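Probable chitinase A (Chromobacterium violaceum, PDB 4TX8) probably hydrolyses chitin at internal linkages as a family 18 glycoside hydrolase, combining a catalytic barrel with a small carbohydrate-binding module. Local coordinates at residues P27-G32 with D39-N44; T33-G38 with H54-G59; Y260-F265 with K321-G326. One frame throughout, in Å; residues are numbered along the deposited sequence.

Interaction 1 (P27-G32 with D39-N44); sequences PGWAEG and DVVSYN
In the small carbohydrate-binding module of family 5/12, G28 and S42 form a single backbone bridge that lays the segment 27-32 beside the edge strand 40-43, an example of an irregular chain completing a sheet margin. S42 is gripped from both sides of G28. Its N donates to P27 O at 2.9 Å, from a position 43° out of the carbonyl plane, while its O accepts W29 N, also at 2.9 Å; both bonds are close to straight. Two CA-H...O contacts accompany them: V41 CA lies 3.2 Å from P27 O, and G28 CA lies 3.3 Å from S42 O.

The side chains of W29 and Y43 add the apolar half of the contact. They lie side by side and point the same way, and in both CG is anti to the backbone N (chi1 177° in W29). Their nearest atoms, W29 CE3 and Y43 CE1, are 4.0 Å apart, and the ring planes stand at 82° in an oblique pairing. V41 reaches the tryptophan differently: CG2 lies near the plane of the indole at its edge, 3.8 Å from W29 CB. Beyond the two segments, V40 touches C26 and N47, both part of the pocket that holds the bound N-acetylglucosamine.

Because V41 is joined by backbone hydrogen bonds to Y48 of the neighbouring strand 46-50, strand 40-43 is held along both edges. The chemistry implies a division of labour: the P27-W29 backbone pairs with both the N and the O of S42, on the edge of strand 40-43 away from Y48, while W29 packs against V41 through CB and against Y43 through its ring, with Y35 and W71 as further neighbours.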
loop_
_atom_site.group_PDB
_atom_site.type_symbol
_atom_site.label_atom_id
_atom_site.label_comp_id
_atom_site.label_asym_id
_atom_site.label_seq_id
_atom_site.Cartn_x
_atom_site.Cartn_y
_atom_site.Cartn_z
ATOM N N PRO A 27 19.207 -18.601 19.361
ATOM C CA PRO A 27 18.275 -19.233 20.302
ATOM C C PRO A 27 16.903 -18.575 20.244
ATOM O O PRO A 27 16.814 -17.351 20.160
ATOM C CB PRO A 27 18.937 -19.004 21.665
ATOM C CG PRO A 27 19.810 -17.811 21.466
ATOM C CD PRO A 27 20.308 -17.909 20.053
ATOM N N GLY A 28 15.849 -19.383 20.277
ATOM C CA GLY A 28 14.497 -18.859 20.230
ATOM C C GLY A 28 14.177 -18.025 21.454
ATOM O O GLY A 28 14.597 -18.349 22.564
ATOM N N TRP A 29 13.443 -16.936 21.249
ATOM C CA TRP A 29 12.984 -16.107 22.356
ATOM C C TRP A 29 12.079 -16.933 23.265
ATOM O O TRP A 29 11.240 -17.691 22.783
ATOM C CB TRP A 29 12.248 -14.872 21.830
ATOM C CG TRP A 29 11.679 -14.003 22.902
ATOM C CD1 TRP A 29 12.300 -12.964 23.529
ATOM C CD2 TRP A 29 10.370 -14.094 23.474
ATOM N NE1 TRP A 29 11.459 -12.402 24.458
ATOM C CE2 TRP A 29 10.267 -13.078 24.444
ATOM C CE3 TRP A 29 9.274 -14.937 23.261
ATOM C CZ2 TRP A 29 9.115 -12.883 25.203
ATOM C CZ3 TRP A 29 8.131 -14.741 24.012
ATOM C CH2 TRP A 29 8.060 -13.720 24.970
ATOM N N ALA A 30 12.255 -16.798 24.575
ATOM C CA ALA A 30 11.468 -17.580 25.522
ATOM C C ALA A 30 11.246 -16.826 26.826
ATOM O O ALA A 30 12.157 -16.184 27.348
ATOM C CB ALA A 30 12.146 -18.919 25.794
ATOM N N GLU A 31 10.028 -16.904 27.349
ATOM C CA GLU A 31 9.715 -16.254 28.613
ATOM C C GLU A 31 10.490 -16.909 29.751
ATOM O O GLU A 31 10.802 -18.099 29.702
ATOM C CB GLU A 31 8.209 -16.292 28.885
ATOM C CG GLU A 31 7.414 -15.392 27.951
ATOM C CD GLU A 31 6.027 -15.073 28.470
ATOM O OE1 GLU A 31 5.529 -13.965 28.176
ATOM O OE2 GLU A 31 5.434 -15.923 29.166
ATOM N N GLY A 32 10.815 -16.117 30.766
ATOM C CA GLY A 32 11.588 -16.600 31.894
ATOM C C GLY A 32 13.082 -16.448 31.680
ATOM O O GLY A 32 13.875 -16.770 32.562
ATOM N N ASP A 39 22.068 -9.040 22.965
ATOM C CA ASP A 39 21.659 -10.433 22.778
ATOM C C ASP A 39 20.764 -10.579 21.552
ATOM O O ASP A 39 19.854 -9.781 21.338
ATOM C CB ASP A 39 20.925 -10.959 24.015
ATOM C CG ASP A 39 21.870 -11.405 25.113
ATOM O OD1 ASP A 39 23.100 -11.261 24.949
ATOM O OD2 ASP A 39 21.376 -11.895 26.150
ATOM N N VAL A 40 21.023 -11.606 20.751
ATOM C CA VAL A 40 20.233 -11.852 19.553
ATOM C C VAL A 40 19.419 -13.133 19.696
ATOM O O VAL A 40 19.963 -14.192 19.996
ATOM C CB VAL A 40 21.126 -11.950 18.301
ATOM C CG1 VAL A 40 20.273 -12.093 17.050
ATOM C CG2 VAL A 40 22.023 -10.729 18.195
ATOM N N VAL A 41 18.111 -13.031 19.485
ATOM C CA VAL A 41 17.241 -14.198 19.559
ATOM C C VAL A 41 16.480 -14.403 18.256
ATOM O O VAL A 41 16.408 -13.504 17.421
ATOM C CB VAL A 41 16.224 -14.080 20.711
ATOM C CG1 VAL A 41 16.941 -13.893 22.033
ATOM C CG2 VAL A 41 15.258 -12.932 20.452
ATOM N N SER A 42 15.912 -15.592 18.091
ATOM C CA SER A 42 15.068 -15.884 16.943
ATOM C C SER A 42 13.599 -15.840 17.345
ATOM O O SER A 42 13.210 -16.389 18.375
ATOM C CB SER A 42 15.412 -17.250 16.346
ATOM O OG SER A 42 14.533 -17.570 15.280
ATOM N N TYR A 43 12.788 -15.176 16.529
ATOM C CA TYR A 43 11.355 -15.078 16.777
ATOM C C TYR A 43 10.622 -14.899 15.452
ATOM O O TYR A 43 10.988 -14.040 14.650
ATOM C CB TYR A 43 11.048 -13.919 17.728
ATOM C CG TYR A 43 9.600 -13.851 18.153
ATOM C CD1 TYR A 43 9.108 -14.690 19.143
ATOM C CD2 TYR A 43 8.728 -12.945 17.565
ATOM C CE1 TYR A 43 7.786 -14.632 19.535
ATOM C CE2 TYR A 43 7.403 -12.879 17.949
ATOM C CZ TYR A 43 6.938 -13.724 18.935
ATOM O OH TYR A 43 5.620 -13.658 19.319
ATOM N N ASN A 44 9.591 -15.714 15.236
ATOM C CA ASN A 44 8.914 -15.803 13.941
ATOM C C ASN A 44 9.915 -16.054 12.817
ATOM O O ASN A 44 9.767 -15.528 11.714
ATOM C CB ASN A 44 8.102 -14.537 13.649
ATOM C CG ASN A 44 6.867 -14.420 14.523
ATOM O OD1 ASN A 44 6.466 -15.381 15.178
ATOM N ND2 ASN A 44 6.250 -13.241 14.528
#

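Interaction 2 (T33-G38 with H54-G59); sequences TAYKVG and HTAYVG
Y35 and H54 form the hydrogen-bonded pair of a minimal two-stranded antiparallel sheet, 34-35 with 54-55. Y35 N reaches H54 O at a short 2.6 Å, nearly along the C=O axis, and H54 N returns a more bent bond to Y35 O at 2.9 Å. Two residues further along, past the A34-T55 pair, A56 N donates to T33 O at 3.0 Å, and T55 CA adds a CA-H...O contact of 3.3 Å to the same oxygen.

A34 and T55 are the non-hydrogen-bonded pair, on the face away from Y35 and H54; there T55 OG1 lies 3.5 Å from A34 CB. On the other face the side chains of Y35 and H54 cross obliquely, their ring planes at 42°. The histidine CG sits between its backbone N and carbonyl carbon (chi1 75°), and the ring brings CE1 to 4.2 Å from Y35 CD2. A56 CB comes to the tyrosine edge, 4.2 Å from CE2, and T33 CG2 lies over one face, toward the rim.

In the second shell, W71 packs edge-to-face with the Y35 ring and also meets H54, W29 meets Y35, and A30 N binds Y35 OH. H54 ND1 is bonded to V52 O, an acceptor, which suggests that ND1 carries a hydrogen. The two rings are thus held by hydrogen bonds to A30 and V52 at their polar ends and by aromatic neighbours, while backbone hydrogen bonds supply the polar link between the short strands.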
loop_
_atom_site.group_PDB
_atom_site.type_symbol
_atom_site.label_atom_id
_atom_site.label_comp_id
_atom_site.label_asym_id
_atom_site.label_seq_id
_atom_site.Cartn_x
_atom_site.Cartn_y
_atom_site.Cartn_z
ATOM N N THR A 33 13.466 -15.946 30.510
ATOM C CA THR A 33 14.875 -15.812 30.154
ATOM C C THR A 33 15.407 -14.401 30.415
ATOM O O THR A 33 14.748 -13.409 30.106
ATOM C CB THR A 33 15.110 -16.163 28.670
ATOM O OG1 THR A 33 14.486 -17.417 28.370
ATOM C CG2 THR A 33 16.597 -16.256 28.361
ATOM N N ALA A 34 16.606 -14.325 30.984
ATOM C CA ALA A 34 17.281 -13.049 31.193
ATOM C C ALA A 34 18.135 -12.697 29.981
ATOM O O ALA A 34 18.976 -13.487 29.554
ATOM C CB ALA A 34 18.137 -13.098 32.452
ATOM N N TYR A 35 17.916 -11.508 29.430
ATOM C CA TYR A 35 18.657 -11.060 28.258
ATOM C C TYR A 35 19.536 -9.858 28.573
ATOM O O TYR A 35 19.178 -9.014 29.391
ATOM C CB TYR A 35 17.696 -10.717 27.117
ATOM C CG TYR A 35 16.894 -11.899 26.630
ATOM C CD1 TYR A 35 17.498 -12.921 25.910
ATOM C CD2 TYR A 35 15.532 -11.998 26.893
ATOM C CE1 TYR A 35 16.772 -14.011 25.468
ATOM C CE2 TYR A 35 14.798 -13.083 26.453
ATOM C CZ TYR A 35 15.423 -14.086 25.738
ATOM O OH TYR A 35 14.702 -15.170 25.294
ATOM N N LYS A 36 20.695 -9.793 27.927
ATOM C CA LYS A 36 21.565 -8.629 28.026
ATOM C C LYS A 36 21.458 -7.789 26.760
ATOM O O LYS A 36 21.043 -8.290 25.716
ATOM C CB LYS A 36 23.019 -9.042 28.244
ATOM C CG LYS A 36 23.292 -9.800 29.529
ATOM C CD LYS A 36 24.788 -10.017 29.676
ATOM C CE LYS A 36 25.111 -11.145 30.633
ATOM N NZ LYS A 36 26.508 -11.625 30.428
ATOM N N VAL A 37 21.834 -6.518 26.855
ATOM C CA VAL A 37 21.889 -5.651 25.685
ATOM C C VAL A 37 22.796 -6.269 24.626
ATOM O O VAL A 37 23.918 -6.674 24.923
ATOM C CB VAL A 37 22.400 -4.237 26.042
ATOM C CG1 VAL A 37 22.554 -3.393 24.782
ATOM C CG2 VAL A 37 21.464 -3.565 27.033
ATOM N N GLY A 38 22.298 -6.362 23.397
ATOM C CA GLY A 38 23.077 -6.926 22.312
ATOM C C GLY A 38 22.782 -8.391 22.046
ATOM O O GLY A 38 23.202 -8.930 21.021
ATOM N N HIS A 54 17.133 -7.212 30.388
ATOM C CA HIS A 54 15.866 -7.497 31.047
ATOM C C HIS A 54 15.546 -8.979 31.032
ATOM O O HIS A 54 16.169 -9.758 30.309
ATOM C CB HIS A 54 14.728 -6.748 30.358
ATOM C CG HIS A 54 14.335 -7.355 29.049
ATOM N ND1 HIS A 54 15.149 -7.310 27.937
ATOM C CD2 HIS A 54 13.231 -8.047 28.678
ATOM C CE1 HIS A 54 14.560 -7.936 26.936
ATOM N NE2 HIS A 54 13.394 -8.391 27.358
ATOM N N THR A 55 14.546 -9.352 31.819
ATOM C CA THR A 55 13.995 -10.696 31.789
ATOM C C THR A 55 12.614 -10.658 31.150
ATOM O O THR A 55 11.815 -9.769 31.441
ATOM C CB THR A 55 13.906 -11.297 33.205
ATOM O OG1 THR A 55 15.225 -11.579 33.685
ATOM C CG2 THR A 55 13.090 -12.579 33.200
ATOM N N ALA A 56 12.341 -11.604 30.260
ATOM C CA ALA A 56 11.009 -11.738 29.689
ATOM C C ALA A 56 10.130 -12.503 30.666
ATOM O O ALA A 56 9.950 -13.714 30.529
ATOM C CB ALA A 56 11.064 -12.446 28.340
ATOM N N TYR A 57 9.599 -11.798 31.662
ATOM C CA TYR A 57 8.849 -12.441 32.738
ATOM C C TYR A 57 7.651 -13.213 32.199
ATOM O O TYR A 57 6.987 -12.772 31.261
ATOM C CB TYR A 57 8.388 -11.407 33.770
ATOM C CG TYR A 57 9.523 -10.636 34.407
ATOM C CD1 TYR A 57 10.391 -11.252 35.300
ATOM C CD2 TYR A 57 9.725 -9.294 34.115
ATOM C CE1 TYR A 57 11.433 -10.554 35.881
ATOM C CE2 TYR A 57 10.765 -8.585 34.691
ATOM C CZ TYR A 57 11.615 -9.220 35.575
ATOM O OH TYR A 57 12.653 -8.524 36.153
ATOM N N VAL A 58 7.392 -14.373 32.794
ATOM C CA VAL A 58 6.323 -15.252 32.335
ATOM C C VAL A 58 4.962 -14.566 32.458
ATOM O O VAL A 58 4.660 -13.942 33.474
ATOM C CB VAL A 58 6.322 -16.593 33.121
ATOM C CG1 VAL A 58 6.271 -16.348 34.632
ATOM C CG2 VAL A 58 5.181 -17.488 32.668
ATOM N N GLY A 59 4.161 -14.656 31.401
ATOM C CA GLY A 59 2.827 -14.081 31.396
ATOM C C GLY A 59 2.769 -12.621 30.982
ATOM O O GLY A 59 1.688 -12.041 30.892
#

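Interaction 3 (Y260-F265 with K321-G326); sequences YVQGGF and KMLIEG
V261 and L323 meet in the TIM-barrel domain of the GH18 family, where the loop after strand 251-254 packs against the last turn of helix 313-325. No hydrogen bond crosses between the two segments, which meet by van der Waals contact, with a hydrogen bond from Q262 to an earlier turn of the helix.

The purely apolar contacts come first. V261 and L323 cross at about a right angle, with CG1 of the valine 3.7 Å from CD2 of the leucine. M322 also crosses F265 at about a right angle; its chain bends at chi3 (64°), which places CE 3.7 Å from F265 CB. V291 of barrel strand 288-292 touches V261, Q262 and L323, joining loop and helix to the barrel wall.

The thioether makes a second kind of contact, with the aliphatic part of a polar side chain. M322 SD lies 3.7 Å from Q262 CG, and M322 CE is equally near Q262 CB.

Last is the glutamine amide. The Q262 chain turns at chi2 (95°), and its NE2 is hydrogen-bonded to G319 O, while L323 CD1 packs 3.6 Å from that same nitrogen, NE2.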
loop_
_atom_site.group_PDB
_atom_site.type_symbol
_atom_site.label_atom_id
_atom_site.label_comp_id
_atom_site.label_asym_id
_atom_site.label_seq_id
_atom_site.Cartn_x
_atom_site.Cartn_y
_atom_site.Cartn_z
ATOM N N TYR A 260 -15.216 3.127 -2.094
ATOM C CA TYR A 260 -15.009 4.230 -3.032
ATOM C C TYR A 260 -14.919 3.757 -4.480
ATOM O O TYR A 260 -15.025 4.561 -5.407
ATOM C CB TYR A 260 -13.735 5.004 -2.682
ATOM C CG TYR A 260 -13.805 5.784 -1.390
ATOM C CD1 TYR A 260 -13.602 5.159 -0.166
ATOM C CD2 TYR A 260 -14.061 7.149 -1.395
ATOM C CE1 TYR A 260 -13.658 5.875 1.021
ATOM C CE2 TYR A 260 -14.118 7.871 -0.219
ATOM C CZ TYR A 260 -13.918 7.229 0.986
ATOM O OH TYR A 260 -13.977 7.947 2.157
ATOM N N VAL A 261 -14.709 2.457 -4.674
ATOM C CA VAL A 261 -14.513 1.915 -6.014
ATOM C C VAL A 261 -15.590 0.883 -6.359
ATOM O O VAL A 261 -16.610 1.229 -6.954
ATOM C CB VAL A 261 -13.111 1.291 -6.159
ATOM C CG1 VAL A 261 -12.856 0.854 -7.597
ATOM C CG2 VAL A 261 -12.056 2.295 -5.730
ATOM N N GLN A 262 -15.373 -0.372 -5.972
ATOM C CA GLN A 262 -16.313 -1.437 -6.314
ATOM C C GLN A 262 -17.675 -1.229 -5.654
ATOM O O GLN A 262 -18.679 -1.775 -6.113
ATOM C CB GLN A 262 -15.742 -2.804 -5.928
ATOM C CG GLN A 262 -14.517 -3.221 -6.744
ATOM C CD GLN A 262 -13.207 -2.868 -6.059
ATOM O OE1 GLN A 262 -13.170 -2.011 -5.176
ATOM N NE2 GLN A 262 -12.126 -3.538 -6.457
ATOM N N GLY A 263 -17.709 -0.432 -4.589
ATOM C CA GLY A 263 -18.962 -0.073 -3.945
ATOM C C GLY A 263 -19.947 0.572 -4.908
ATOM O O GLY A 263 -21.159 0.467 -4.730
ATOM N N GLY A 264 -19.417 1.230 -5.937
ATOM C CA GLY A 264 -20.233 1.882 -6.948
ATOM C C GLY A 264 -21.172 0.946 -7.686
ATOM O O GLY A 264 -22.190 1.378 -8.231
ATOM N N PHE A 265 -20.827 -0.337 -7.714
ATOM C CA PHE A 265 -21.667 -1.354 -8.341
ATOM C C PHE A 265 -23.023 -1.428 -7.655
ATOM O O PHE A 265 -24.044 -1.685 -8.284
ATOM C CB PHE A 265 -20.969 -2.718 -8.293
ATOM C CG PHE A 265 -21.815 -3.864 -8.790
ATOM C CD1 PHE A 265 -22.443 -3.801 -10.023
ATOM C CD2 PHE A 265 -21.954 -5.018 -8.032
ATOM C CE1 PHE A 265 -23.215 -4.861 -10.483
ATOM C CE2 PHE A 265 -22.720 -6.081 -8.486
ATOM C CZ PHE A 265 -23.352 -6.001 -9.716
ATOM N N LYS A 321 -11.186 -8.760 -10.237
ATOM C CA LYS A 321 -11.947 -9.015 -11.459
ATOM C C LYS A 321 -12.785 -7.808 -11.855
ATOM O O LYS A 321 -12.817 -7.430 -13.022
ATOM C CB LYS A 321 -12.858 -10.234 -11.300
ATOM C CG LYS A 321 -12.165 -11.562 -11.518
ATOM C CD LYS A 321 -13.138 -12.716 -11.354
ATOM C CE LYS A 321 -14.255 -12.644 -12.380
ATOM N NZ LYS A 321 -15.197 -13.786 -12.243
ATOM N N MET A 322 -13.456 -7.201 -10.882
ATOM C CA MET A 322 -14.301 -6.044 -11.158
ATOM C C MET A 322 -13.505 -4.910 -11.800
ATOM O O MET A 322 -13.986 -4.248 -12.720
ATOM C CB MET A 322 -14.980 -5.557 -9.877
ATOM C CG MET A 322 -16.027 -6.522 -9.340
ATOM S SD MET A 322 -16.868 -5.913 -7.872
ATOM C CE MET A 322 -17.695 -4.462 -8.530
ATOM N N LEU A 323 -12.279 -4.703 -11.330
ATOM C CA LEU A 323 -11.435 -3.637 -11.861
ATOM C C LEU A 323 -10.916 -3.959 -13.259
ATOM O O LEU A 323 -10.673 -3.058 -14.059
ATOM C CB LEU A 323 -10.264 -3.365 -10.916
ATOM C CG LEU A 323 -10.626 -2.554 -9.671
ATOM C CD1 LEU A 323 -9.490 -2.567 -8.666
ATOM C CD2 LEU A 323 -10.978 -1.126 -10.060
ATOM N N ILE A 324 -10.760 -5.245 -13.557
ATOM C CA ILE A 324 -10.233 -5.656 -14.855
ATOM C C ILE A 324 -11.332 -5.841 -15.903
ATOM O O ILE A 324 -11.189 -5.382 -17.037
ATOM C CB ILE A 324 -9.408 -6.954 -14.734
ATOM C CG1 ILE A 324 -8.225 -6.732 -13.784
ATOM C CG2 ILE A 324 -8.914 -7.410 -16.102
ATOM C CD1 ILE A 324 -7.429 -7.984 -13.483
ATOM N N GLU A 325 -12.428 -6.500 -15.533
ATOM C CA GLU A 325 -13.516 -6.741 -16.486
ATOM C C GLU A 325 -14.400 -5.514 -16.655
ATOM O O GLU A 325 -14.979 -5.292 -17.717
ATOM C CB GLU A 325 -14.400 -7.917 -16.051
ATOM C CG GLU A 325 -13.693 -9.060 -15.358
ATOM C CD GLU A 325 -13.028 -10.021 -16.309
ATOM O OE1 GLU A 325 -12.851 -9.674 -17.497
ATOM O OE2 GLU A 325 -12.678 -11.133 -15.857
ATOM N N GLY A 326 -14.516 -4.727 -15.593
ATOM C CA GLY A 326 -15.460 -3.628 -15.576
ATOM C C GLY A 326 -16.766 -4.074 -14.950
ATOM O O GLY A 326 -16.989 -5.267 -14.747
#

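In the fold
Interactions 1 and 2 belong to one small module and interlock, their segments alternating along the chain. They touch directly: G32 N lies 2.6 Å from A56 O, and V41 CG1 packs on Y35 CE1. W29 of the first and Y35 of the second share W71 as an aromatic neighbour. Interaction 1 lies at the surface and interaction 2 is partly buried, and both lean on backbone hydrogen bonds, with side-chain contacts added. Interaction 3, about 45 Å from interaction 1 between centres, is buried in the catalytic domain. It joins a barrel loop to a helix through side chains, with no hydrogen bond between its segments.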